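Local coordinates for uncharacterized protein (Helicobacter pylori, PDB 4O5J) that probably binds sialylated glycans as an outer-membrane adhesin, through a largely helical extracellular domain that reaches out from the bacterial surface, at residues A[95-100]-A[240-245]; A[89-94]-A[198-203]; A[317-322]-A[341-346]; A[246-251]-A[305-310]. All coordinates share one frame; numbering follows the deposited sequence.

Overall arrangement
Helix 82-101 enters first and supplies two contacts in succession: residues 89-94 meet helix 193-209 in contact 2, and residues 95-100 meet the start of helix 241-268 in contact 1. Contact 2 closes a loop of 103 residues and contact 1 one of 139, and the two cross along the chain. Helix 241-268 then runs on into contact 4, where the end of helix 281-309 returns antiparallel beside it and closes a loop of 53 residues, mostly helical. Contact 3 comes last and is short-range, joining helix 313-320 to the beginning of helix 343-396 across 18 residues without helix or strand. All four touch one another, with centres 10 to 15 Å apart.

Contact 1: residues A[95-100]-A[240-245]; sequences LGFWSL and YAVFNN
F97 of helix 82-101 and F243 of helix 241-268 meet ring against ring, their planes inclined at 52° and their centroids 5.2 Å apart. One corner of the F243 ring leans over a face of F97. The leading atom is F243 CD1, which comes within 3.4 Å of F97 CE2 and almost as close to CZ. F243 CB follows, 4.0 Å from F97 CE1, so the phenylalanine of helix 241-268 covers its partner with the root of its side chain as well as with its ring. Both residues turn CG away from their own backbone N (chi1 179° in each), but the CB of F97 points toward the other helix, which carries its ring straight across the gap. V242 adds a second, lighter touch beside this pair: its CG1 methyl lies 4.3 Å from F97 CE1 and approaches that ring at a slant. The nearest CA atoms, those of F97 and F243, are 7.3 Å apart, and the rings occupy the space between the helices. M204, I207 and A208 of helix 193-209 pack on F243, while L319 of helix 313-320 lies against V242. All three residues that touch are buried, and carbon alone meets carbon between them. The join therefore rests on dispersion and the exclusion of water, and no polar bond between them sets the angle of the rings.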
loop_
_atom_site.group_PDB
_atom_site.type_symbol
_atom_site.label_atom_id
_atom_site.label_comp_id
_atom_site.label_asym_id
_atom_site.label_seq_id
_atom_site.Cartn_x
_atom_site.Cartn_y
_atom_site.Cartn_z
ATOM N N LEU A 95 11.667 -7.424 -5.303
ATOM C CA LEU A 95 12.518 -8.386 -6.045
ATOM C C LEU A 95 12.907 -7.770 -7.400
ATOM O O LEU A 95 13.949 -8.058 -7.948
ATOM C CB LEU A 95 11.769 -9.707 -6.250
ATOM C CG LEU A 95 11.646 -10.529 -4.962
ATOM C CD1 LEU A 95 10.675 -11.720 -5.136
ATOM C CD2 LEU A 95 13.045 -10.995 -4.529
ATOM N N GLY A 96 12.061 -6.904 -7.947
ATOM C CA GLY A 96 12.389 -6.186 -9.172
ATOM C C GLY A 96 13.540 -5.245 -8.927
ATOM O O GLY A 96 14.483 -5.192 -9.718
ATOM N N PHE A 97 13.495 -4.503 -7.836
ATOM C CA PHE A 97 14.611 -3.641 -7.532
ATOM C C PHE A 97 15.900 -4.435 -7.316
ATOM O O PHE A 97 16.988 -4.085 -7.799
ATOM C CB PHE A 97 14.331 -2.736 -6.334
ATOM C CG PHE A 97 15.490 -1.861 -6.010
ATOM C CD1 PHE A 97 15.695 -0.682 -6.706
ATOM C CD2 PHE A 97 16.437 -2.248 -5.067
ATOM C CE1 PHE A 97 16.798 0.115 -6.442
ATOM C CE2 PHE A 97 17.541 -1.463 -4.800
ATOM C CZ PHE A 97 17.725 -0.267 -5.474
ATOM N N TRP A 98 15.790 -5.514 -6.549
ATOM C CA TRP A 98 16.967 -6.369 -6.310
ATOM C C TRP A 98 17.551 -6.815 -7.627
ATOM O O TRP A 98 18.781 -6.851 -7.848
ATOM C CB TRP A 98 16.564 -7.609 -5.479
ATOM C CG TRP A 98 17.680 -8.561 -5.452
ATOM C CD1 TRP A 98 17.819 -9.688 -6.206
ATOM C CD2 TRP A 98 18.906 -8.439 -4.655
ATOM N NE1 TRP A 98 19.025 -10.305 -5.922
ATOM C CE2 TRP A 98 19.717 -9.584 -4.980
ATOM C CE3 TRP A 98 19.387 -7.506 -3.744
ATOM C CZ2 TRP A 98 20.972 -9.801 -4.396
ATOM C CZ3 TRP A 98 20.636 -7.722 -3.144
ATOM C CH2 TRP A 98 21.413 -8.864 -3.477
ATOM N N SER A 99 16.671 -7.176 -8.538
ATOM C CA SER A 99 17.084 -7.592 -9.891
ATOM C C SER A 99 17.876 -6.478 -10.615
ATOM O O SER A 99 18.895 -6.768 -11.296
ATOM C CB SER A 99 15.851 -7.958 -10.672
ATOM O OG SER A 99 16.240 -8.484 -11.885
ATOM N N LEU A 100 17.484 -5.205 -10.439
ATOM C CA LEU A 100 18.200 -4.080 -11.065
ATOM C C LEU A 100 19.531 -3.851 -10.375
ATOM O O LEU A 100 20.591 -3.746 -11.024
ATOM C CB LEU A 100 17.386 -2.778 -10.975
ATOM C CG LEU A 100 16.169 -2.647 -11.840
ATOM C CD1 LEU A 100 15.459 -1.312 -11.506
ATOM C CD2 LEU A 100 16.553 -2.747 -13.345
ATOM N N TYR A 240 17.691 7.453 -4.750
ATOM C CA TYR A 240 16.734 7.209 -5.850
ATOM C C TYR A 240 15.338 6.974 -5.345
ATOM O O TYR A 240 15.125 6.164 -4.399
ATOM C CB TYR A 240 17.193 6.052 -6.691
ATOM C CG TYR A 240 18.506 6.323 -7.401
ATOM C CD1 TYR A 240 18.540 6.937 -8.671
ATOM C CD2 TYR A 240 19.717 5.985 -6.817
ATOM C CE1 TYR A 240 19.734 7.173 -9.303
ATOM C CE2 TYR A 240 20.917 6.247 -7.435
ATOM C CZ TYR A 240 20.924 6.830 -8.677
ATOM O OH TYR A 240 22.141 7.081 -9.288
ATOM N N ALA A 241 14.363 7.677 -5.933
ATOM C CA ALA A 241 12.982 7.611 -5.486
ATOM C C ALA A 241 12.408 6.191 -5.622
ATOM O O ALA A 241 11.542 5.782 -4.841
ATOM C CB ALA A 241 12.090 8.660 -6.252
ATOM N N VAL A 242 12.847 5.456 -6.633
ATOM C CA VAL A 242 12.317 4.119 -6.850
ATOM C C VAL A 242 12.653 3.272 -5.619
ATOM O O VAL A 242 11.799 2.550 -5.118
ATOM C CB VAL A 242 12.839 3.457 -8.125
ATOM C CG1 VAL A 242 14.340 3.241 -8.081
ATOM C CG2 VAL A 242 12.100 2.135 -8.365
ATOM N N PHE A 243 13.878 3.401 -5.110
ATOM C CA PHE A 243 14.279 2.697 -3.915
ATOM C C PHE A 243 13.524 3.198 -2.674
ATOM O O PHE A 243 12.903 2.391 -1.942
ATOM C CB PHE A 243 15.756 2.787 -3.682
ATOM C CG PHE A 243 16.207 2.063 -2.397
ATOM C CD1 PHE A 243 16.369 0.682 -2.372
ATOM C CD2 PHE A 243 16.396 2.779 -1.200
ATOM C CE1 PHE A 243 16.745 0.040 -1.184
ATOM C CE2 PHE A 243 16.766 2.170 -0.060
ATOM C CZ PHE A 243 16.954 0.791 -0.040
ATOM N N ASN A 244 13.574 4.495 -2.408
ATOM C CA ASN A 244 12.948 5.041 -1.241
ATOM C C ASN A 244 11.452 4.751 -1.195
ATOM O O ASN A 244 10.923 4.368 -0.149
ATOM C CB ASN A 244 13.188 6.538 -1.161
ATOM C CG ASN A 244 14.665 6.872 -1.034
ATOM O OD1 ASN A 244 15.451 6.050 -0.527
ATOM N ND2 ASN A 244 15.066 8.021 -1.525
ATOM N N ASN A 245 10.760 4.972 -2.313
ATOM C CA ASN A 245 9.331 4.797 -2.328
ATOM C C ASN A 245 8.964 3.304 -2.045
ATOM O O ASN A 245 8.056 3.024 -1.283
ATOM C CB ASN A 245 8.743 5.230 -3.652
ATOM C CG ASN A 245 8.570 6.746 -3.725
ATOM O OD1 ASN A 245 9.106 7.489 -2.903
ATOM N ND2 ASN A 245 7.804 7.197 -4.719
#

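Contact 2: residues A[89-94]-A[198-203]; sequences AVITSV and NLAQQL
Helices 82-101 and 193-209 run in broadly the same direction here, the axes of segments 89-94 and 198-203 crossing at 37° with a closest approach of 10.5 Å. The backbones come nearest at V94 and A200, whose CA atoms are 6.7 Å apart. A200 points its single methyl at helix 82-101, where two side chains one turn apart receive it: V94 CG2 at 4.1 Å from A200 CB, and I91 CD1 at 4.2 Å from the same atom. V94 faces the other helix with both branches. While CG2 touches A200, CG1 stands opposite the backbone N (chi1 169°) and reaches L203 CD2 at 4.2 Å; the V94 and L203 side chains run alongside in opposing senses. I91 gets there differently, since its CB points along the flank and the bend at the end of its chain (chi2 -56°) swings CD1 inward. All four residues are buried and wholly apolar where they meet, at ordinary van der Waals spacing. On helix 82-101 itself, the hydroxyl of S93 donates to V90 O at 2.8 Å, and that oxygen also accepts from V94 N. The serine hydroxyl thus spends its proton within its own helix. Around the pair, L159 of helix 146-163 covers both I91 and V94, and M204 farther along helix 193-209 adds to the cover of V94. V90 also packs on L253 of helix 241-268 and I304 of helix 281-309, which places helix 82-101 between several helices of the bundle.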
loop_
_atom_site.group_PDB
_atom_site.type_symbol
_atom_site.label_atom_id
_atom_site.label_comp_id
_atom_site.label_asym_id
_atom_site.label_seq_id
_atom_site.Cartn_x
_atom_site.Cartn_y
_atom_site.Cartn_z
ATOM N N ALA A 89 2.133 -6.711 -5.289
ATOM C CA ALA A 89 2.809 -5.589 -5.989
ATOM C C ALA A 89 4.093 -5.193 -5.267
ATOM O O ALA A 89 5.158 -5.047 -5.890
ATOM C CB ALA A 89 1.881 -4.372 -6.102
ATOM N N VAL A 90 4.017 -5.009 -3.963
ATOM C CA VAL A 90 5.169 -4.530 -3.197
ATOM C C VAL A 90 6.313 -5.557 -3.233
ATOM O O VAL A 90 7.463 -5.191 -3.507
ATOM C CB VAL A 90 4.763 -4.198 -1.752
ATOM C CG1 VAL A 90 6.003 -3.915 -0.881
ATOM C CG2 VAL A 90 3.794 -3.016 -1.783
ATOM N N ILE A 91 6.003 -6.831 -3.019
ATOM C CA ILE A 91 7.040 -7.892 -3.066
ATOM C C ILE A 91 7.670 -7.978 -4.450
ATOM O O ILE A 91 8.886 -7.997 -4.586
ATOM C CB ILE A 91 6.449 -9.295 -2.690
ATOM C CG1 ILE A 91 5.875 -9.338 -1.269
ATOM C CG2 ILE A 91 7.543 -10.350 -2.772
ATOM C CD1 ILE A 91 6.835 -8.940 -0.198
ATOM N N THR A 92 6.835 -8.039 -5.479
ATOM C CA THR A 92 7.313 -8.054 -6.851
ATOM C C THR A 92 8.259 -6.866 -7.113
ATOM O O THR A 92 9.292 -7.002 -7.783
ATOM C CB THR A 92 6.159 -7.953 -7.816
ATOM O OG1 THR A 92 5.336 -9.114 -7.658
ATOM C CG2 THR A 92 6.663 -7.898 -9.237
ATOM N N SER A 93 7.923 -5.701 -6.547
ATOM C CA SER A 93 8.726 -4.538 -6.825
ATOM C C SER A 93 10.070 -4.594 -6.030
ATOM O O SER A 93 11.121 -4.138 -6.507
ATOM C CB SER A 93 7.911 -3.259 -6.646
ATOM O OG SER A 93 7.706 -3.026 -5.311
ATOM N N VAL A 94 10.030 -5.145 -4.813
ATOM C CA VAL A 94 11.261 -5.351 -4.059
ATOM C C VAL A 94 12.195 -6.307 -4.813
ATOM O O VAL A 94 13.412 -6.051 -4.957
ATOM C CB VAL A 94 10.969 -5.917 -2.638
ATOM C CG1 VAL A 94 12.274 -6.367 -1.979
ATOM C CG2 VAL A 94 10.251 -4.881 -1.769
ATOM N N ASN A 198 8.367 -9.203 6.136
ATOM C CA ASN A 198 9.507 -9.139 7.028
ATOM C C ASN A 198 10.856 -9.364 6.279
ATOM O O ASN A 198 11.835 -8.695 6.541
ATOM C CB ASN A 198 9.329 -10.209 8.133
ATOM C CG ASN A 198 10.538 -10.253 9.036
ATOM O OD1 ASN A 198 11.346 -11.124 8.928
ATOM N ND2 ASN A 198 10.691 -9.279 9.860
ATOM N N LEU A 199 10.883 -10.320 5.356
ATOM C CA LEU A 199 12.085 -10.558 4.594
ATOM C C LEU A 199 12.379 -9.312 3.719
ATOM O O LEU A 199 13.528 -8.857 3.626
ATOM C CB LEU A 199 11.932 -11.815 3.742
ATOM C CG LEU A 199 11.938 -13.135 4.521
ATOM C CD1 LEU A 199 11.454 -14.280 3.629
ATOM C CD2 LEU A 199 13.312 -13.430 5.087
ATOM N N ALA A 200 11.344 -8.773 3.083
ATOM C CA ALA A 200 11.466 -7.567 2.242
ATOM C C ALA A 200 12.034 -6.419 3.091
ATOM O O ALA A 200 13.003 -5.767 2.677
ATOM C CB ALA A 200 10.109 -7.147 1.668
ATOM N N GLN A 201 11.458 -6.202 4.263
ATOM C CA GLN A 201 11.890 -5.133 5.155
ATOM C C GLN A 201 13.409 -5.294 5.478
ATOM O O GLN A 201 14.191 -4.337 5.420
ATOM C CB GLN A 201 11.028 -5.133 6.406
ATOM C CG GLN A 201 11.430 -4.130 7.452
ATOM C CD GLN A 201 10.930 -2.774 7.071
ATOM O OE1 GLN A 201 9.711 -2.545 7.049
ATOM N NE2 GLN A 201 11.853 -1.851 6.741
ATOM N N GLN A 202 13.828 -6.523 5.798
ATOM C CA GLN A 202 15.213 -6.732 6.139
ATOM C C GLN A 202 16.146 -6.451 4.952
ATOM O O GLN A 202 17.245 -5.924 5.124
ATOM C CB GLN A 202 15.449 -8.196 6.599
ATOM C CG GLN A 202 14.735 -8.559 7.906
ATOM C CD GLN A 202 15.034 -10.011 8.286
ATOM O OE1 GLN A 202 16.185 -10.434 8.441
ATOM N NE2 GLN A 202 13.988 -10.780 8.374
ATOM N N LEU A 203 15.753 -6.925 3.780
ATOM C CA LEU A 203 16.540 -6.707 2.580
ATOM C C LEU A 203 16.706 -5.201 2.262
ATOM O O LEU A 203 17.853 -4.681 2.146
ATOM C CB LEU A 203 15.951 -7.466 1.408
ATOM C CG LEU A 203 16.619 -7.285 0.053
ATOM C CD1 LEU A 203 18.128 -7.607 0.142
ATOM C CD2 LEU A 203 15.925 -8.125 -1.016
#

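Contact 3: residues A[317-322]-A[341-346]; sequences KYLEKA and VNLNQE
L319 and L343 meet methyl to methyl, with CD2 of L319 3.8 Å from CD2 of L343. The same L343 methyl lies 4.0 Å from L319 CG, and the two side chains cross at about a right angle, so one branch of L343 rests against the fork of L319. Each leucine has CG opposite its backbone N, L343 with chi1 178°; its CB already points at helix 313-320, whereas L319 must bring its end round from the flank. Beside this buried pair, the carboxylate of E320 approaches N344. Its OE2 is 3.1 Å from N344 CB, and the carboxylate and amide planes stand 71° apart. N344 ND2 is 3.5 Å from E320 OE2 but badly angled for a hydrogen bond. That nitrogen is instead bonded to the hydroxyl of Y316, which probably fixes the turn of the amide. The other oxygen, E320 OE1, forms a salt bridge of 3.4 Å with K317 NZ, one turn back, whose hydrogen bond is weak. The carboxylate is thus split, OE1 toward K317 and OE2 against the CB of N344. Farther out, I246 of helix 241-268 covers L319, and E346 O accepts from N85 ND2 near the start of helix 82-101. The 18 residues linking the two segments contain neither helix nor strand. The whole is a helix-helix junction between the short helix 313-320 and the N-terminal part of the long helix 343-396, with the leucine pair buried and E320 and N344 beside it, partly exposed.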
loop_
_atom_site.group_PDB
_atom_site.type_symbol
_atom_site.label_atom_id
_atom_site.label_comp_id
_atom_site.label_asym_id
_atom_site.label_seq_id
_atom_site.Cartn_x
_atom_site.Cartn_y
_atom_site.Cartn_z
ATOM N N LYS A 317 10.138 2.506 -15.491
ATOM C CA LYS A 317 10.338 1.720 -16.714
ATOM C C LYS A 317 11.446 0.678 -16.491
ATOM O O LYS A 317 11.329 -0.453 -16.937
ATOM C CB LYS A 317 10.661 2.644 -17.929
ATOM C CG LYS A 317 10.939 1.941 -19.227
ATOM C CD LYS A 317 9.780 1.058 -19.715
ATOM C CE LYS A 317 8.498 1.829 -20.078
ATOM N NZ LYS A 317 7.248 0.996 -20.329
ATOM N N TYR A 318 12.542 1.066 -15.839
ATOM C CA TYR A 318 13.655 0.130 -15.543
ATOM C C TYR A 318 13.129 -1.013 -14.651
ATOM O O TYR A 318 13.373 -2.176 -14.928
ATOM C CB TYR A 318 14.787 0.829 -14.816
ATOM C CG TYR A 318 15.836 1.400 -15.680
ATOM C CD1 TYR A 318 17.108 0.799 -15.760
ATOM C CD2 TYR A 318 15.610 2.559 -16.477
ATOM C CE1 TYR A 318 18.102 1.331 -16.539
ATOM C CE2 TYR A 318 16.657 3.078 -17.269
ATOM C CZ TYR A 318 17.867 2.466 -17.306
ATOM O OH TYR A 318 18.904 2.956 -18.122
ATOM N N LEU A 319 12.376 -0.664 -13.625
ATOM C CA LEU A 319 11.778 -1.637 -12.724
ATOM C C LEU A 319 10.871 -2.618 -13.489
ATOM O O LEU A 319 10.985 -3.833 -13.330
ATOM C CB LEU A 319 10.960 -0.903 -11.673
ATOM C CG LEU A 319 10.368 -1.717 -10.528
ATOM C CD1 LEU A 319 11.488 -2.357 -9.647
ATOM C CD2 LEU A 319 9.536 -0.767 -9.662
ATOM N N GLU A 320 9.970 -2.115 -14.326
ATOM C CA GLU A 320 9.068 -2.981 -15.104
ATOM C C GLU A 320 9.844 -3.883 -16.035
ATOM O O GLU A 320 9.391 -4.983 -16.343
ATOM C CB GLU A 320 8.187 -2.123 -16.020
ATOM C CG GLU A 320 7.044 -1.569 -15.292
ATOM C CD GLU A 320 6.145 -0.828 -16.254
ATOM O OE1 GLU A 320 6.756 -0.103 -17.115
ATOM O OE2 GLU A 320 4.869 -0.957 -16.121
ATOM N N LYS A 321 11.006 -3.429 -16.502
ATOM C CA LYS A 321 11.723 -4.182 -17.544
ATOM C C LYS A 321 12.934 -4.911 -16.968
ATOM O O LYS A 321 13.798 -5.407 -17.709
ATOM C CB LYS A 321 12.129 -3.266 -18.686
ATOM C CG LYS A 321 10.977 -2.602 -19.400
ATOM C CD LYS A 321 10.284 -3.539 -20.276
ATOM C CE LYS A 321 9.280 -2.785 -21.118
ATOM N NZ LYS A 321 8.830 -3.823 -22.057
ATOM N N ALA A 322 13.026 -4.953 -15.636
ATOM C CA ALA A 322 14.228 -5.464 -14.952
ATOM C C ALA A 322 14.543 -6.883 -15.411
ATOM O O ALA A 322 15.696 -7.286 -15.404
ATOM C CB ALA A 322 14.055 -5.407 -13.417
ATOM N N VAL A 341 6.727 -8.648 -14.804
ATOM C CA VAL A 341 5.935 -8.390 -15.973
ATOM C C VAL A 341 4.466 -8.226 -15.527
ATOM O O VAL A 341 3.647 -7.633 -16.225
ATOM C CB VAL A 341 6.157 -9.503 -17.024
ATOM C CG1 VAL A 341 5.208 -10.676 -16.802
ATOM C CG2 VAL A 341 5.998 -8.937 -18.387
ATOM N N ASN A 342 4.140 -8.744 -14.351
ATOM C CA ASN A 342 2.814 -8.568 -13.781
ATOM C C ASN A 342 2.679 -7.307 -12.966
ATOM O O ASN A 342 1.588 -7.006 -12.501
ATOM C CB ASN A 342 2.464 -9.755 -12.888
ATOM C CG ASN A 342 2.530 -11.066 -13.659
ATOM O OD1 ASN A 342 2.097 -11.139 -14.799
ATOM N ND2 ASN A 342 3.098 -12.089 -13.059
ATOM N N LEU A 343 3.788 -6.579 -12.773
ATOM C CA LEU A 343 3.809 -5.469 -11.800
ATOM C C LEU A 343 2.765 -4.396 -12.103
ATOM O O LEU A 343 1.944 -4.041 -11.251
ATOM C CB LEU A 343 5.192 -4.855 -11.699
ATOM C CG LEU A 343 5.252 -3.696 -10.746
ATOM C CD1 LEU A 343 4.738 -4.094 -9.344
ATOM C CD2 LEU A 343 6.662 -3.102 -10.689
ATOM N N ASN A 344 2.777 -3.899 -13.319
ATOM C CA ASN A 344 1.933 -2.813 -13.638
ATOM C C ASN A 344 0.428 -3.158 -13.519
ATOM O O ASN A 344 -0.381 -2.330 -13.088
ATOM C CB ASN A 344 2.281 -2.220 -14.987
ATOM C CG ASN A 344 1.563 -0.898 -15.180
ATOM O OD1 ASN A 344 0.539 -0.833 -15.846
ATOM N ND2 ASN A 344 2.013 0.132 -14.465
ATOM N N GLN A 345 0.048 -4.368 -13.882
ATOM C CA GLN A 345 -1.322 -4.801 -13.746
ATOM C C GLN A 345 -1.702 -4.817 -12.244
ATOM O O GLN A 345 -2.790 -4.380 -11.845
ATOM C CB GLN A 345 -1.496 -6.191 -14.365
ATOM C CG GLN A 345 -2.775 -6.866 -13.952
ATOM C CD GLN A 345 -4.006 -6.152 -14.556
ATOM O OE1 GLN A 345 -4.253 -6.255 -15.755
ATOM N NE2 GLN A 345 -4.767 -5.413 -13.733
ATOM N N GLU A 346 -0.791 -5.288 -11.403
ATOM C CA GLU A 346 -1.074 -5.345 -9.962
ATOM C C GLU A 346 -1.226 -3.941 -9.370
ATOM O O GLU A 346 -2.100 -3.694 -8.518
ATOM C CB GLU A 346 0.052 -6.070 -9.265
ATOM C CG GLU A 346 0.080 -7.526 -9.630
ATOM C CD GLU A 346 1.365 -8.221 -9.164
ATOM O OE1 GLU A 346 2.307 -7.545 -8.699
ATOM O OE2 GLU A 346 1.457 -9.451 -9.279
#

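Contact 4: residues A[246-251]-A[305-310]; sequences IKAMIP and FNLFNS
A Met-aromatic contact joins helices 241-268 and 281-309, whose short segments run antiparallel at 175° with axes 9.4 Å apart. M249 reaches across and lays its terminal methyl over a face of the F308 ring: CE is 3.4 Å from the F308 centroid and only 6° off the ring normal, a CH-pi contact close to the centre. The sulfur follows on the same face, M249 SD standing 4.0 Å from that centroid. An extended chain beyond CG (chi2 171°) makes this reach possible, and the methionine crosses F308 at about a right angle. L307 lies along the methionine from CG to the methyl, pointing the contrary way, its CD1 3.7 Å from M249 CG and its CB 3.7 Å from M249 CE, which is thus held between the F308 ring and L307. At the partly exposed border, A248 CB lies 4.2 Å from L307 CD1. Just before the first segment, N245 ND2 donates to L307 O, adding a polar tie between the same two helices. V90 of helix 82-101 touches M249 and S93 touches F308, while V347 of helix 343-396 packs on F308, so the pair sits where four helices of the bundle converge.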
loop_
_atom_site.group_PDB
_atom_site.type_symbol
_atom_site.label_atom_id
_atom_site.label_comp_id
_atom_site.label_asym_id
_atom_site.label_seq_id
_atom_site.Cartn_x
_atom_site.Cartn_y
_atom_site.Cartn_z
ATOM N N ILE A 246 9.644 2.369 -2.689
ATOM C CA ILE A 246 9.384 0.964 -2.484
ATOM C C ILE A 246 9.659 0.616 -1.013
ATOM O O ILE A 246 8.853 -0.048 -0.386
ATOM C CB ILE A 246 10.246 0.055 -3.395
ATOM C CG1 ILE A 246 9.826 0.208 -4.849
ATOM C CG2 ILE A 246 10.116 -1.405 -2.945
ATOM C CD1 ILE A 246 10.674 -0.628 -5.859
ATOM N N LYS A 247 10.738 1.127 -0.443
ATOM C CA LYS A 247 11.069 0.872 0.953
ATOM C C LYS A 247 9.977 1.377 1.874
ATOM O O LYS A 247 9.618 0.717 2.854
ATOM C CB LYS A 247 12.435 1.491 1.311
ATOM C CG LYS A 247 12.878 1.123 2.723
ATOM C CD LYS A 247 14.323 1.598 2.956
ATOM C CE LYS A 247 14.881 1.209 4.308
ATOM N NZ LYS A 247 14.135 1.873 5.367
ATOM N N ALA A 248 9.401 2.536 1.550
ATOM C CA ALA A 248 8.374 3.112 2.434
ATOM C C ALA A 248 7.073 2.303 2.403
ATOM O O ALA A 248 6.287 2.333 3.356
ATOM C CB ALA A 248 8.112 4.588 2.051
ATOM N N MET A 249 6.821 1.588 1.305
ATOM C CA MET A 249 5.567 0.828 1.165
ATOM C C MET A 249 5.503 -0.321 2.201
ATOM O O MET A 249 4.399 -0.692 2.660
ATOM C CB MET A 249 5.492 0.186 -0.188
ATOM C CG MET A 249 5.401 1.191 -1.313
ATOM S SD MET A 249 5.575 0.296 -2.877
ATOM C CE MET A 249 5.666 1.659 -4.105
ATOM N N ILE A 250 6.656 -0.841 2.595
ATOM C CA ILE A 250 6.629 -2.099 3.432
ATOM C C ILE A 250 5.972 -1.891 4.813
ATOM O O ILE A 250 4.972 -2.548 5.136
ATOM C CB ILE A 250 8.008 -2.738 3.510
ATOM C CG1 ILE A 250 8.467 -3.061 2.088
ATOM C CG2 ILE A 250 8.004 -4.015 4.407
ATOM C CD1 ILE A 250 9.949 -3.156 1.930
ATOM N N PRO A 251 6.474 -0.941 5.627
ATOM C CA PRO A 251 5.845 -0.717 6.927
ATOM C C PRO A 251 4.395 -0.302 6.784
ATOM O O PRO A 251 3.573 -0.696 7.606
ATOM C CB PRO A 251 6.642 0.446 7.540
ATOM C CG PRO A 251 7.920 0.469 6.799
ATOM C CD PRO A 251 7.612 -0.031 5.413
ATOM N N PHE A 305 -0.428 2.969 -3.663
ATOM C CA PHE A 305 -0.594 3.365 -5.043
ATOM C C PHE A 305 0.143 4.695 -5.302
ATOM O O PHE A 305 0.920 4.814 -6.272
ATOM C CB PHE A 305 -2.057 3.447 -5.474
ATOM C CG PHE A 305 -2.186 4.055 -6.864
ATOM C CD1 PHE A 305 -1.809 3.330 -7.994
ATOM C CD2 PHE A 305 -2.560 5.363 -7.033
ATOM C CE1 PHE A 305 -1.875 3.877 -9.271
ATOM C CE2 PHE A 305 -2.648 5.927 -8.326
ATOM C CZ PHE A 305 -2.294 5.193 -9.448
ATOM N N ASN A 306 -0.055 5.669 -4.422
ATOM C CA ASN A 306 0.606 6.973 -4.552
ATOM C C ASN A 306 2.101 6.844 -4.552
ATOM O O ASN A 306 2.795 7.586 -5.281
ATOM C CB ASN A 306 0.121 7.949 -3.464
ATOM C CG ASN A 306 -1.319 8.420 -3.715
ATOM O OD1 ASN A 306 -1.855 8.228 -4.817
ATOM N ND2 ASN A 306 -1.953 9.067 -2.699
ATOM N N LEU A 307 2.643 5.911 -3.742
ATOM C CA LEU A 307 4.092 5.727 -3.698
ATOM C C LEU A 307 4.596 5.158 -5.034
ATOM O O LEU A 307 5.685 5.500 -5.472
ATOM C CB LEU A 307 4.510 4.800 -2.527
ATOM C CG LEU A 307 4.480 5.526 -1.142
ATOM C CD1 LEU A 307 4.464 4.532 0.033
ATOM C CD2 LEU A 307 5.643 6.493 -1.075
ATOM N N PHE A 308 3.818 4.308 -5.686
ATOM C CA PHE A 308 4.202 3.772 -6.985
ATOM C C PHE A 308 4.098 4.907 -8.031
ATOM O O PHE A 308 4.938 5.030 -8.900
ATOM C CB PHE A 308 3.264 2.684 -7.440
ATOM C CG PHE A 308 3.656 1.303 -6.963
ATOM C CD1 PHE A 308 4.791 0.681 -7.502
ATOM C CD2 PHE A 308 2.915 0.642 -6.001
ATOM C CE1 PHE A 308 5.203 -0.563 -7.076
ATOM C CE2 PHE A 308 3.294 -0.636 -5.605
ATOM C CZ PHE A 308 4.447 -1.242 -6.132
ATOM N N ASN A 309 3.079 5.737 -7.907
ATOM C CA ASN A 309 2.776 6.758 -8.933
ATOM C C ASN A 309 3.761 7.937 -8.803
ATOM O O ASN A 309 3.937 8.636 -9.706
ATOM C CB ASN A 309 1.340 7.170 -8.732
ATOM C CG ASN A 309 0.816 7.946 -9.866
ATOM O OD1 ASN A 309 0.305 7.373 -10.818
ATOM N ND2 ASN A 309 0.981 9.278 -9.808
ATOM N N SER A 310 4.479 8.066 -7.679
ATOM C CA SER A 310 5.421 9.118 -7.400
ATOM C C SER A 310 6.807 8.698 -7.884
ATOM O O SER A 310 7.766 9.449 -7.721
ATOM C CB SER A 310 5.572 9.313 -5.882
ATOM O OG SER A 310 4.521 9.891 -5.406
#